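Local coordinates for protein down syndrome cell adhesion molecule, isoform AK (Drosophila melanogaster, PDB 4WVR) that mediates homophilic cell adhesion, its variable seventh immunoglobulin domain pairing with an identical copy of itself, at the interface of chains A and B. Coordinates in Å, arbitrary orientation; residue numbers count along the deposited sequence, not the author numbering. Chains: chain A/B, Down syndrome cell adhesion molecule, isoform AK.

The interface of chains A and B. Residues chain A 29, 31, 62, 65-66; chain B 25-26, 70.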
# COMPACT_ATOMS: atom_id res chain seq x y z
N GLN A 29 -1.47 2.92 -1.40
CA GLN A 29 -2.50 2.14 -2.08
C GLN A 29 -3.69 3.03 -2.35
O GLN A 29 -4.22 3.65 -1.43
CB GLN A 29 -2.98 0.95 -1.26
CG GLN A 29 -2.01 -0.20 -1.11
CD GLN A 29 -2.68 -1.48 -0.64
OE1 GLN A 29 -3.86 -1.74 -0.92
NE2 GLN A 29 -1.96 -2.25 0.16
N MET A 31 -7.29 2.80 -2.85
CA MET A 31 -8.34 1.81 -2.64
C MET A 31 -9.72 2.43 -2.81
O MET A 31 -10.18 3.20 -1.97
CB MET A 31 -8.20 1.16 -1.27
CG MET A 31 -7.00 0.22 -1.16
SD MET A 31 -6.65 -0.31 0.53
CE MET A 31 -6.05 1.22 1.25
N LEU A 62 -3.89 -3.84 -8.60
CA LEU A 62 -3.86 -5.03 -7.76
C LEU A 62 -5.17 -5.81 -7.82
O LEU A 62 -5.19 -7.03 -7.66
CB LEU A 62 -3.57 -4.62 -6.31
CG LEU A 62 -3.31 -5.74 -5.31
CD1 LEU A 62 -2.08 -6.53 -5.71
CD2 LEU A 62 -3.16 -5.18 -3.90
N LYS A 65 -10.54 -2.81 -7.81
CA LYS A 65 -10.78 -1.59 -7.05
C LYS A 65 -9.56 -1.07 -6.29
O LYS A 65 -9.70 -0.23 -5.39
CB LYS A 65 -11.93 -1.81 -6.06
CG LYS A 65 -13.30 -1.93 -6.72
CD LYS A 65 -14.40 -1.76 -5.69
CE LYS A 65 -15.76 -1.67 -6.36
NZ LYS A 65 -16.82 -1.27 -5.39
N THR A 66 -8.38 -1.55 -6.63
CA THR A 66 -7.18 -1.12 -5.92
C THR A 66 -5.97 -0.99 -6.85
O THR A 66 -5.67 -1.89 -7.63
CB THR A 66 -6.83 -2.09 -4.78
OG1 THR A 66 -7.90 -2.09 -3.82
CG2 THR A 66 -5.54 -1.66 -4.08
N ASN B 25 -12.84 -1.64 1.57
CA ASN B 25 -11.61 -2.02 0.90
C ASN B 25 -10.42 -1.47 1.69
O ASN B 25 -10.14 -0.27 1.64
CB ASN B 25 -11.62 -1.51 -0.55
CG ASN B 25 -10.35 -1.85 -1.31
OD1 ASN B 25 -9.50 -2.61 -0.85
ND2 ASN B 25 -10.22 -1.29 -2.52
N ALA B 26 -9.74 -2.34 2.43
CA ALA B 26 -8.67 -1.90 3.31
C ALA B 26 -7.35 -2.57 2.96
O ALA B 26 -7.33 -3.61 2.31
CB ALA B 26 -9.03 -2.17 4.76
N ASN B 70 -3.85 -6.42 0.75
CA ASN B 70 -5.15 -5.82 0.50
C ASN B 70 -6.29 -6.74 0.89
O ASN B 70 -6.30 -7.93 0.54
CB ASN B 70 -5.28 -5.43 -0.98
CG ASN B 70 -6.62 -4.80 -1.30
OD1 ASN B 70 -7.53 -5.47 -1.80
ND2 ASN B 70 -6.76 -3.52 -1.00
O HOH W 1 -9.25 -4.32 -3.65
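B:Asn25 and B:Asn70 present two carboxamides to side chains on strands 26-31 and 66-71 of the chain A immunoglobulin fold, where A:Thr66 and A:Met31 receive them. The amide ND2 of B:Asn25 donates to the hydroxyl OG1 of A:Thr66 at 2.8 Å; the bond is nearly straight (168° at the hydrogen), and the hydroxyl also lies in the amide plane. On the other end of that amide, OD1 accepts ND2 of B:Asn70 from within its own chain at 2.9 Å and in the carbonyl plane, which helps set how both carboxamides are turned, though the acceptor is tilted from the B:Asn70 amide plane. Water 1 closes the network, lying 2.6 Å from A:Thr66 OG1 and 2.8 Å from the carbonyl OD1 of B:Asn70. With CG swung away from the backbone N (chi1 180°), B:Asn70 runs antiparallel to A:Leu62, whose CD2 methyl packs on its CB at 3.6 Å. A:Met31 crosses B:Asn25 at a slant, CB lying 3.7 Å from the amide carbon CG, and its extended chi2 (169°) carries SD out past CG to rest 3.8 Å from CA of B:Ala26. Replacing B:Asn25 with an alanine would probably leave the A:Thr66 hydroxyl without its donor across the interface and the B:Asn70 amide freer to turn. Because the interface is two-fold symmetric, this polar cluster flanked by A:Met31 and A:Leu62 occurs twice, and it likely contributes to Dscam1 homodimerization through matching Ig7 domains.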